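Local coordinates for 6-phospho-beta-glucosidase BglT (Thermotoga maritima, PDB 1UP7), which hydrolyses cellobiose 6'-phosphate to glucose 6-phosphate and glucose, using one NAD(+) and one manganese ion per subunit, at residues Pro242-Arg245 / Tyr246-Met249; Lys252-Lys255 / Lys256-His260; Phe356-Ser359 / Phe360-Val364; Glu93-Pro96 / Leu97-Leu101. One frame throughout, in Å; residues are numbered along the deposited sequence.

Contact 1 of 4, residues Pro242-Arg245 / Tyr246-Met249; sequences PYLR and YYLM. With G6P (6-O-phosphono-alpha-D-glucopyranose), chain J.
The rings of Tyr243 and Tyr246 run alongside each other, with CD2 of Tyr243 3.9 Å from CE2 of Tyr246. Their planes meet at 51°, too oblique for a stack or an edge-to-face pair. In both residues CG is anti to the carbonyl carbon (chi1 -82° in Tyr243, -62° in Tyr246), which sends the two rings off the same side of the turn. The edge of the Tyr246 ring also rests near the carbonyl of Tyr243, CD2 to O 3.2 Å, and the backbone N of Tyr246 is hydrogen-bonded to that same O. Tyr243, the proton acceptor of the active site, reaches the bound glucose 6-phosphate, its OH standing 3.3 Å from C2 of the sugar.

Arg245 bends at its third side-chain torsion and folds back over the turn. Its NE is hydrogen-bonded to Pro242 O at 3.0 Å, while the backbone N of Arg245 meets that oxygen from the opposite face of the carbonyl plane. Farther back, CG of Arg245 touches SD of Met249 at 3.6 Å, and NH1 forms a salt bridge with Glu226.

This turn leads from strand 239-240 into helix 245-248. Leu244 and Tyr247 pack on strand 195-203, Leu248 lies against Phe356 and Phe360 of helix 355-376, and Tyr246 leans on Met253 and Ile257 of helix 250-258.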
loop_
_atom_site.group_PDB
_atom_site.type_symbol
_atom_site.label_atom_id
_atom_site.label_comp_id
_atom_site.label_asym_id
_atom_site.label_seq_id
_atom_site.Cartn_x
_atom_site.Cartn_y
_atom_site.Cartn_z
ATOM N N PRO A 242 -0.512 30.135 -5.529
ATOM C CA PRO A 242 -1.486 31.252 -5.637
ATOM C C PRO A 242 -2.792 30.823 -6.313
ATOM O O PRO A 242 -3.833 31.413 -6.063
ATOM C CB PRO A 242 -0.765 32.303 -6.520
ATOM C CG PRO A 242 0.702 31.914 -6.513
ATOM C CD PRO A 242 0.763 30.416 -6.223
ATOM N N TYR A 243 -2.724 29.772 -7.114
ATOM C CA TYR A 243 -3.913 29.209 -7.753
ATOM C C TYR A 243 -4.928 28.642 -6.780
ATOM O O TYR A 243 -6.075 28.405 -7.173
ATOM C CB TYR A 243 -3.521 28.116 -8.723
ATOM C CG TYR A 243 -3.081 28.633 -10.071
ATOM C CD1 TYR A 243 -1.779 29.145 -10.263
ATOM C CD2 TYR A 243 -3.960 28.598 -11.168
ATOM C CE1 TYR A 243 -1.378 29.623 -11.520
ATOM C CE2 TYR A 243 -3.585 29.079 -12.411
ATOM C CZ TYR A 243 -2.306 29.578 -12.592
ATOM O OH TYR A 243 -1.940 30.054 -13.833
ATOM N N LEU A 244 -4.503 28.414 -5.536
ATOM C CA LEU A 244 -5.407 27.934 -4.505
ATOM C C LEU A 244 -6.463 28.985 -4.218
ATOM O O LEU A 244 -7.494 28.666 -3.683
ATOM C CB LEU A 244 -4.664 27.525 -3.225
ATOM C CG LEU A 244 -4.454 26.016 -3.026
ATOM C CD1 LEU A 244 -5.725 25.137 -3.291
ATOM C CD2 LEU A 244 -3.281 25.531 -3.904
ATOM N N ARG A 245 -6.198 30.226 -4.593
ATOM C CA ARG A 245 -7.146 31.320 -4.395
ATOM C C ARG A 245 -8.497 30.998 -5.036
ATOM O O ARG A 245 -9.527 31.409 -4.525
ATOM C CB ARG A 245 -6.647 32.610 -5.035
ATOM C CG ARG A 245 -5.735 33.465 -4.173
ATOM C CD ARG A 245 -5.139 34.656 -4.985
ATOM N NE ARG A 245 -4.914 34.180 -6.363
ATOM C CZ ARG A 245 -4.768 34.940 -7.440
ATOM N NH1 ARG A 245 -4.856 36.268 -7.343
ATOM N NH2 ARG A 245 -4.548 34.363 -8.629
ATOM N N TYR A 246 -8.474 30.274 -6.153
ATOM C CA TYR A 246 -9.704 29.942 -6.895
ATOM C C TYR A 246 -10.574 28.973 -6.146
ATOM O O TYR A 246 -11.787 29.009 -6.304
ATOM C CB TYR A 246 -9.418 29.387 -8.307
ATOM C CG TYR A 246 -8.708 30.384 -9.192
ATOM C CD1 TYR A 246 -9.385 31.462 -9.749
ATOM C CD2 TYR A 246 -7.337 30.260 -9.457
ATOM C CE1 TYR A 246 -8.724 32.405 -10.541
ATOM C CE2 TYR A 246 -6.659 31.188 -10.243
ATOM C CZ TYR A 246 -7.359 32.266 -10.766
ATOM O OH TYR A 246 -6.685 33.187 -11.547
ATOM N N TYR A 247 -9.947 28.135 -5.332
ATOM C CA TYR A 247 -10.640 27.207 -4.463
ATOM C C TYR A 247 -11.061 27.848 -3.162
ATOM O O TYR A 247 -12.228 27.763 -2.836
ATOM C CB TYR A 247 -9.744 26.027 -4.173
ATOM C CG TYR A 247 -9.472 25.189 -5.381
ATOM C CD1 TYR A 247 -8.449 25.533 -6.265
ATOM C CD2 TYR A 247 -10.210 24.047 -5.626
ATOM C CE1 TYR A 247 -8.178 24.776 -7.364
ATOM C CE2 TYR A 247 -9.932 23.241 -6.725
ATOM C CZ TYR A 247 -8.921 23.617 -7.590
ATOM O OH TYR A 247 -8.621 22.853 -8.678
ATOM N N LEU A 248 -10.140 28.528 -2.464
ATOM C CA LEU A 248 -10.368 28.970 -1.095
ATOM C C LEU A 248 -10.925 30.397 -1.006
ATOM O O LEU A 248 -11.431 30.833 0.033
ATOM C CB LEU A 248 -9.078 28.844 -0.295
ATOM C CG LEU A 248 -8.689 27.397 -0.034
ATOM C CD1 LEU A 248 -7.216 27.434 0.164
ATOM C CD2 LEU A 248 -9.431 26.789 1.181
ATOM N N MET A 249 -10.805 31.115 -2.125
ATOM C CA MET A 249 -11.329 32.479 -2.294
ATOM C C MET A 249 -12.272 32.565 -3.519
ATOM O O MET A 249 -12.255 33.561 -4.270
ATOM C CB MET A 249 -10.187 33.496 -2.451
ATOM C CG MET A 249 -9.313 33.655 -1.228
ATOM S SD MET A 249 -7.867 34.697 -1.524
ATOM C CE MET A 249 -8.567 36.098 -1.843
HETATM C C1 G6P J . 1.569 31.433 -14.466
HETATM C C2 G6P J . 1.269 29.909 -14.526
HETATM C C3 G6P J . 1.276 29.438 -15.979
HETATM C C4 G6P J . 0.177 30.197 -16.706
HETATM C C5 G6P J . 0.531 31.696 -16.682
HETATM C C6 G6P J . -0.562 32.513 -17.357
HETATM O O1 G6P J . 1.528 31.997 -13.142
HETATM O O2 G6P J . 2.199 29.115 -13.790
HETATM O O3 G6P J . 1.119 28.021 -16.108
HETATM O O4 G6P J . -0.013 29.674 -18.021
HETATM O O5 G6P J . 0.683 32.187 -15.325
HETATM O O6 G6P J . -0.026 33.668 -17.981
HETATM P P G6P J . -0.779 34.357 -19.227
HETATM O O1P G6P J . 0.166 35.413 -19.751
HETATM O O2P G6P J . -2.099 35.034 -18.888
HETATM O O3P G6P J . -1.000 33.285 -20.257
#

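Contact 2 of 4, residues Lys252-Lys255 / Lys256-His260; sequences KMFK and KISTH
The C-terminal end of helix 250-258 forms this contact, where regular i to i+4 bonding gives way and side chains take over as donors to the last carbonyls. Regular bonding is still evident in Ile257 N to Met253 O, 2.9 Å with an N-H...O angle of 162°. At Thr259, the first residue to leave helical torsions, the backbone N makes a weak bond to Lys255 O. The stronger grip comes from the hydroxyl, with Thr259 OG1 donating to Lys255 O at 2.7 Å. OG1 sits between the backbone N and the carbonyl carbon (chi1 58°), a rotamer that turns the hydroxyl back toward the preceding turn. The extended Lys255 chain bends at its last torsion, and a water joins the two residues, donating to Thr259 OG1 at 2.9 Å and accepting a weak bond from Lys255 NZ.

One residue on, His260 folds back so that ND1 donates to Lys256 O at 2.7 Å. The bond is nearly straight at 171°, lies in the imidazole plane and uses a carbonyl lone pair. Earlier in the helix, CB of Ser258 lies over one face of the Phe254 ring, offset toward its rim.

Because ND1 of His260 is the donor, it carries the proton here. Two successive carbonyls at the helix end, those of Lys255 and Lys256, are thus satisfied by side chains, and the ammonium of Lys256 is paired with Glu226.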
loop_
_atom_site.group_PDB
_atom_site.type_symbol
_atom_site.label_atom_id
_atom_site.label_comp_id
_atom_site.label_asym_id
_atom_site.label_seq_id
_atom_site.Cartn_x
_atom_site.Cartn_y
_atom_site.Cartn_z
ATOM N N LYS A 252 -14.589 35.666 -4.134
ATOM C CA LYS A 252 -13.765 36.830 -4.473
ATOM C C LYS A 252 -13.198 36.698 -5.898
ATOM O O LYS A 252 -13.240 37.636 -6.684
ATOM C CB LYS A 252 -12.608 36.973 -3.493
ATOM C CG LYS A 252 -12.104 38.364 -3.287
ATOM C CD LYS A 252 -11.320 38.486 -1.946
ATOM C CE LYS A 252 -12.056 39.402 -0.957
ATOM N NZ LYS A 252 -11.340 39.457 0.364
ATOM N N MET A 253 -12.660 35.532 -6.230
ATOM C CA MET A 253 -12.123 35.290 -7.566
ATOM C C MET A 253 -13.199 35.302 -8.673
ATOM O O MET A 253 -12.963 35.848 -9.766
ATOM C CB MET A 253 -11.316 33.976 -7.664
ATOM C CG MET A 253 -10.028 33.950 -6.791
ATOM S SD MET A 253 -8.903 35.379 -7.081
ATOM C CE MET A 253 -9.251 36.278 -5.786
ATOM N N PHE A 254 -14.365 34.713 -8.406
ATOM C CA PHE A 254 -15.426 34.773 -9.385
ATOM C C PHE A 254 -15.787 36.214 -9.697
ATOM O O PHE A 254 -15.952 36.543 -10.891
ATOM C CB PHE A 254 -16.700 34.044 -8.971
ATOM C CG PHE A 254 -17.818 34.205 -9.984
ATOM C CD1 PHE A 254 -17.882 33.366 -11.116
ATOM C CD2 PHE A 254 -18.771 35.199 -9.834
ATOM C CE1 PHE A 254 -18.890 33.523 -12.060
ATOM C CE2 PHE A 254 -19.783 35.375 -10.802
ATOM C CZ PHE A 254 -19.848 34.520 -11.925
ATOM N N LYS A 255 -15.948 37.052 -8.666
ATOM C CA LYS A 255 -16.287 38.454 -8.873
ATOM C C LYS A 255 -15.198 39.169 -9.676
ATOM O O LYS A 255 -15.476 39.932 -10.598
ATOM C CB LYS A 255 -16.507 39.187 -7.565
ATOM C CG LYS A 255 -16.814 40.658 -7.757
ATOM C CD LYS A 255 -17.258 41.310 -6.444
ATOM C CE LYS A 255 -17.545 42.808 -6.638
ATOM N NZ LYS A 255 -18.341 43.101 -7.884
ATOM N N LYS A 256 -13.949 38.928 -9.322
ATOM C CA LYS A 256 -12.848 39.533 -10.056
ATOM C C LYS A 256 -12.880 39.165 -11.554
ATOM O O LYS A 256 -12.772 40.018 -12.436
ATOM C CB LYS A 256 -11.505 39.073 -9.506
ATOM C CG LYS A 256 -10.394 39.968 -9.914
ATOM C CD LYS A 256 -9.064 39.328 -9.546
ATOM C CE LYS A 256 -7.885 40.298 -9.792
ATOM N NZ LYS A 256 -6.690 39.452 -10.159
ATOM N N ILE A 257 -13.012 37.892 -11.844
ATOM C CA ILE A 257 -12.893 37.458 -13.210
ATOM C C ILE A 257 -14.075 37.952 -14.043
ATOM O O ILE A 257 -13.931 38.266 -15.226
ATOM C CB ILE A 257 -12.824 35.911 -13.307
ATOM C CG1 ILE A 257 -11.598 35.349 -12.574
ATOM C CG2 ILE A 257 -12.927 35.445 -14.792
ATOM C CD1 ILE A 257 -11.645 33.812 -12.484
ATOM N N SER A 258 -15.249 38.000 -13.428
ATOM C CA SER A 258 -16.446 38.330 -14.154
ATOM C C SER A 258 -16.630 39.840 -14.364
ATOM O O SER A 258 -17.429 40.242 -15.202
ATOM C CB SER A 258 -17.666 37.687 -13.501
ATOM O OG SER A 258 -18.280 38.630 -12.637
ATOM N N THR A 259 -15.895 40.680 -13.638
ATOM C CA THR A 259 -16.057 42.134 -13.779
ATOM C C THR A 259 -14.843 42.778 -14.445
ATOM O O THR A 259 -14.611 43.965 -14.337
ATOM C CB THR A 259 -16.296 42.792 -12.433
ATOM O OG1 THR A 259 -15.186 42.479 -11.577
ATOM C CG2 THR A 259 -17.522 42.169 -11.762
ATOM N N HIS A 260 -14.044 41.960 -15.103
ATOM C CA HIS A 260 -12.884 42.447 -15.852
ATOM C C HIS A 260 -12.787 41.735 -17.195
ATOM O O HIS A 260 -13.393 40.690 -17.418
ATOM C CB HIS A 260 -11.561 42.271 -15.075
ATOM C CG HIS A 260 -11.521 43.067 -13.815
ATOM N ND1 HIS A 260 -11.930 42.553 -12.600
ATOM C CD2 HIS A 260 -11.233 44.373 -13.601
ATOM C CE1 HIS A 260 -11.857 43.503 -11.687
ATOM N NE2 HIS A 260 -11.441 44.614 -12.268
HETATM O O HOH W 1 -15.545 44.016 -9.191
#

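Contact 3 of 4, residues Phe356-Ser359 / Phe360-Val364; sequences FALS and FIHAV
Phe356 and Phe360, one helical turn apart, form a T-shaped pair in which the edge of Phe360 points at the face of Phe356. The centroids are 5.4 Å apart and the planes 69° from each other, with CE2 of Phe360 3.6 Å from CE2 of Phe356. The two side chains leave the helix differently: Phe356 has CG anti to the backbone N (chi1 -177°), whereas Phe360 has it anti to the carbonyl carbon (chi1 -61°). CD2 of Phe360 also lies 3.3 Å from Phe356 O, the carbonyl to which Ser359 OG donates at 2.6 Å.

Beyond this pair, CB of Leu358 meets CD2 of His362 at 4.0 Å, the two side chains running alongside each other. An alanine in place of Phe360 is likely to leave the face of Phe356 without its edge partner and a gap beside Leu248. His362 is positioned by a hydrogen bond between ND1 and Tyr332 OH.

The Phe360 ring thus packs on strand 195-203 and helix 245-248 of its own chain, while Leu358 and His362 face the second subunit, Leu358 on its Met366 and the two His362 rings stacked, so that both apolar packing and paired imidazoles cross the interface.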
loop_
_atom_site.group_PDB
_atom_site.type_symbol
_atom_site.label_atom_id
_atom_site.label_comp_id
_atom_site.label_asym_id
_atom_site.label_seq_id
_atom_site.Cartn_x
_atom_site.Cartn_y
_atom_site.Cartn_z
ATOM N N PHE A 356 -4.631 18.780 4.910
ATOM C CA PHE A 356 -5.238 19.941 4.242
ATOM C C PHE A 356 -4.858 19.922 2.775
ATOM O O PHE A 356 -5.697 20.085 1.890
ATOM C CB PHE A 356 -4.733 21.252 4.855
ATOM C CG PHE A 356 -5.352 22.497 4.272
ATOM C CD1 PHE A 356 -6.542 23.012 4.788
ATOM C CD2 PHE A 356 -4.743 23.173 3.207
ATOM C CE1 PHE A 356 -7.102 24.181 4.276
ATOM C CE2 PHE A 356 -5.308 24.329 2.679
ATOM C CZ PHE A 356 -6.498 24.840 3.223
ATOM N N ALA A 357 -3.581 19.727 2.510
ATOM C CA ALA A 357 -3.122 19.543 1.133
ATOM C C ALA A 357 -3.745 18.296 0.452
ATOM O O ALA A 357 -4.144 18.358 -0.708
ATOM C CB ALA A 357 -1.606 19.501 1.061
ATOM N N LEU A 358 -3.818 17.177 1.166
ATOM C CA LEU A 358 -4.392 15.953 0.589
ATOM C C LEU A 358 -5.880 16.141 0.202
ATOM O O LEU A 358 -6.316 15.592 -0.795
ATOM C CB LEU A 358 -4.205 14.763 1.529
ATOM C CG LEU A 358 -2.940 13.937 1.260
ATOM C CD1 LEU A 358 -1.674 14.791 1.180
ATOM C CD2 LEU A 358 -2.771 12.789 2.265
ATOM N N SER A 359 -6.642 16.935 0.962
ATOM C CA SER A 359 -8.043 17.133 0.635
ATOM C C SER A 359 -8.159 17.655 -0.794
ATOM O O SER A 359 -9.015 17.177 -1.568
ATOM C CB SER A 359 -8.744 18.083 1.594
ATOM O OG SER A 359 -8.204 19.403 1.524
ATOM N N PHE A 360 -7.297 18.602 -1.166
ATOM C CA PHE A 360 -7.317 19.088 -2.550
ATOM C C PHE A 360 -6.708 18.100 -3.545
ATOM O O PHE A 360 -7.301 17.852 -4.577
ATOM C CB PHE A 360 -6.636 20.452 -2.698
ATOM C CG PHE A 360 -7.297 21.540 -1.892
ATOM C CD1 PHE A 360 -8.462 22.160 -2.356
ATOM C CD2 PHE A 360 -6.759 21.932 -0.677
ATOM C CE1 PHE A 360 -9.074 23.157 -1.609
ATOM C CE2 PHE A 360 -7.357 22.933 0.069
ATOM C CZ PHE A 360 -8.518 23.533 -0.393
ATOM N N ILE A 361 -5.539 17.539 -3.234
ATOM C CA ILE A 361 -4.858 16.687 -4.181
ATOM C C ILE A 361 -5.709 15.476 -4.590
ATOM O O ILE A 361 -5.809 15.162 -5.793
ATOM C CB ILE A 361 -3.491 16.223 -3.629
ATOM C CG1 ILE A 361 -2.550 17.434 -3.346
ATOM C CG2 ILE A 361 -2.871 15.164 -4.550
ATOM C CD1 ILE A 361 -1.308 17.058 -2.529
ATOM N N HIS A 362 -6.309 14.792 -3.601
ATOM C CA HIS A 362 -7.125 13.623 -3.880
ATOM C C HIS A 362 -8.307 14.032 -4.787
ATOM O O HIS A 362 -8.557 13.405 -5.805
ATOM C CB HIS A 362 -7.677 13.020 -2.572
ATOM C CG HIS A 362 -6.732 12.132 -1.836
ATOM N ND1 HIS A 362 -6.126 11.033 -2.417
ATOM C CD2 HIS A 362 -6.329 12.142 -0.539
ATOM C CE1 HIS A 362 -5.379 10.417 -1.519
ATOM N NE2 HIS A 362 -5.498 11.057 -0.367
ATOM N N ALA A 363 -9.039 15.079 -4.416
ATOM C CA ALA A 363 -10.260 15.438 -5.152
ATOM C C ALA A 363 -9.949 15.794 -6.616
ATOM O O ALA A 363 -10.616 15.348 -7.561
ATOM C CB ALA A 363 -11.030 16.640 -4.446
ATOM N N VAL A 364 -8.907 16.587 -6.806
ATOM C CA VAL A 364 -8.559 16.964 -8.156
ATOM C C VAL A 364 -7.960 15.792 -8.931
ATOM O O VAL A 364 -8.217 15.649 -10.133
ATOM C CB VAL A 364 -7.651 18.195 -8.149
ATOM C CG1 VAL A 364 -7.132 18.502 -9.550
ATOM C CG2 VAL A 364 -8.454 19.393 -7.575
#

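Contact 4 of 4, residues Glu93-Pro96 / Leu97-Leu101; sequences EGIP and LKYGL
Leu97 and Pro96 lie in the Schellman motif that follows helix 85-94 of the NAD-binding Rossmann-like domain, with Gly100 as its residue of positive phi (76°). The tight part centres on Pro96 O, which accepts from Tyr99 N at 2.9 Å and, from the opposite face of the carbonyl plane, from Leu101 N at 3.3 Å, the 6-to-1 bond of the motif. Gly100 N to Leu97 O, 2.9 Å, is the 5-to-2 bond. Beside them CB of Pro96 packs on CB of Leu101 at 3.8 Å. Leu97 lies back along the preceding helical turn, its CD2 3.4 Å from Glu93 O and its CB against Gly94 O. A glycine in place of Leu97 would probably leave the carbonyls of Glu93 and Gly94 without their apolar cover and open a gap against Leu262 and Ile257.

Glu93 turns away toward the substrate site, forming a salt bridge with Arg89 and accepting from Ala264 N. On the looser side the exposed Lys98 bends at chi3 (73°) and chi4 (62°), curling NZ back to a weak bond with Ile95 O, while Glu405 of helix 396-409 gives NZ a salt bridge and Tyr99 OH a hydrogen bond. A water sits in this curl, donating to Gly94 O at 2.6 Å and accepting from Lys98 N at 2.7 Å and Lys98 NZ at 3.0 Å.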
loop_
_atom_site.group_PDB
_atom_site.type_symbol
_atom_site.label_atom_id
_atom_site.label_comp_id
_atom_site.label_asym_id
_atom_site.label_seq_id
_atom_site.Cartn_x
_atom_site.Cartn_y
_atom_site.Cartn_z
ATOM N N GLU A 93 -12.361 30.406 -20.429
ATOM C CA GLU A 93 -12.543 31.366 -19.346
ATOM C C GLU A 93 -13.962 31.931 -19.327
ATOM O O GLU A 93 -14.551 32.100 -18.264
ATOM C CB GLU A 93 -11.505 32.507 -19.465
ATOM C CG GLU A 93 -10.063 32.034 -19.562
ATOM C CD GLU A 93 -9.082 33.148 -19.934
ATOM O OE1 GLU A 93 -9.475 34.086 -20.666
ATOM O OE2 GLU A 93 -7.902 33.084 -19.508
ATOM N N GLY A 94 -14.513 32.195 -20.512
ATOM C CA GLY A 94 -15.780 32.934 -20.644
ATOM C C GLY A 94 -17.064 32.151 -20.403
ATOM O O GLY A 94 -17.997 32.649 -19.758
ATOM N N ILE A 95 -17.105 30.916 -20.908
ATOM C CA ILE A 95 -18.292 30.070 -20.854
ATOM C C ILE A 95 -18.803 29.712 -19.438
ATOM O O ILE A 95 -20.013 29.799 -19.236
ATOM C CB ILE A 95 -18.086 28.785 -21.781
ATOM C CG1 ILE A 95 -18.312 29.131 -23.260
ATOM C CG2 ILE A 95 -18.936 27.588 -21.342
ATOM C CD1 ILE A 95 -17.768 28.061 -24.273
ATOM N N PRO A 96 -17.937 29.290 -18.495
ATOM C CA PRO A 96 -18.386 28.977 -17.130
ATOM C C PRO A 96 -19.002 30.150 -16.396
ATOM O O PRO A 96 -19.829 29.928 -15.511
ATOM C CB PRO A 96 -17.101 28.516 -16.415
ATOM C CG PRO A 96 -16.152 28.118 -17.505
ATOM C CD PRO A 96 -16.497 29.011 -18.667
ATOM N N LEU A 97 -18.630 31.369 -16.782
ATOM C CA LEU A 97 -18.994 32.572 -16.036
ATOM C C LEU A 97 -20.506 32.733 -15.848
ATOM O O LEU A 97 -20.964 32.959 -14.746
ATOM C CB LEU A 97 -18.394 33.787 -16.722
ATOM C CG LEU A 97 -17.042 34.334 -16.246
ATOM C CD1 LEU A 97 -16.220 33.409 -15.371
ATOM C CD2 LEU A 97 -16.214 34.950 -17.367
ATOM N N LYS A 98 -21.281 32.576 -16.925
ATOM C CA LYS A 98 -22.741 32.669 -16.843
ATOM C C LYS A 98 -23.394 31.690 -15.860
ATOM O O LYS A 98 -24.515 31.913 -15.422
ATOM C CB LYS A 98 -23.398 32.523 -18.220
ATOM C CG LYS A 98 -23.307 31.123 -18.795
ATOM C CD LYS A 98 -24.013 30.995 -20.149
ATOM C CE LYS A 98 -23.257 31.663 -21.292
ATOM N NZ LYS A 98 -21.937 31.084 -21.539
ATOM N N TYR A 99 -22.697 30.615 -15.532
ATOM C CA TYR A 99 -23.180 29.626 -14.575
ATOM C C TYR A 99 -22.795 29.920 -13.141
ATOM O O TYR A 99 -23.128 29.144 -12.253
ATOM C CB TYR A 99 -22.665 28.232 -14.952
ATOM C CG TYR A 99 -23.051 27.804 -16.331
ATOM C CD1 TYR A 99 -24.246 27.128 -16.567
ATOM C CD2 TYR A 99 -22.220 28.081 -17.423
ATOM C CE1 TYR A 99 -24.595 26.712 -17.871
ATOM C CE2 TYR A 99 -22.555 27.693 -18.713
ATOM C CZ TYR A 99 -23.744 27.007 -18.933
ATOM O OH TYR A 99 -24.087 26.619 -20.219
ATOM N N GLY A 100 -22.104 31.034 -12.905
ATOM C CA GLY A 100 -21.595 31.377 -11.587
ATOM C C GLY A 100 -20.356 30.571 -11.219
ATOM O O GLY A 100 -20.080 30.335 -10.061
ATOM N N LEU A 101 -19.628 30.118 -12.229
ATOM C CA LEU A 101 -18.485 29.235 -12.035
ATOM C C LEU A 101 -17.212 29.969 -12.393
ATOM O O LEU A 101 -17.230 30.835 -13.282
ATOM C CB LEU A 101 -18.635 28.027 -12.953
ATOM C CG LEU A 101 -19.306 26.724 -12.455
ATOM C CD1 LEU A 101 -19.963 26.762 -11.032
ATOM C CD2 LEU A 101 -20.222 26.074 -13.517
HETATM O O HOH W 2 -20.572 32.720 -19.496
#

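How the contacts relate
From the N terminus, contact 4 comes first, closing the turn after helix 85-94 in the Rossmann-like part of the chain. Contact 1 follows at the entry to helix 245-248, contact 2 at the exit of helix 250-258, and contact 3 within helix 355-376. Each is local, and the four run in series without nesting or crossing. In space they form a chain of touches, 4 to 2 to 1 to 3. CE1 of Phe254 lies 3.4 Å from Leu101 O, tying the Rossmann-like part to the C-terminal part of the chain. CE1 of Tyr246 is 3.8 Å from CD1 of Ile257, and CD2 of Leu248 3.7 Å from CZ of Phe360. The other pairs do not touch.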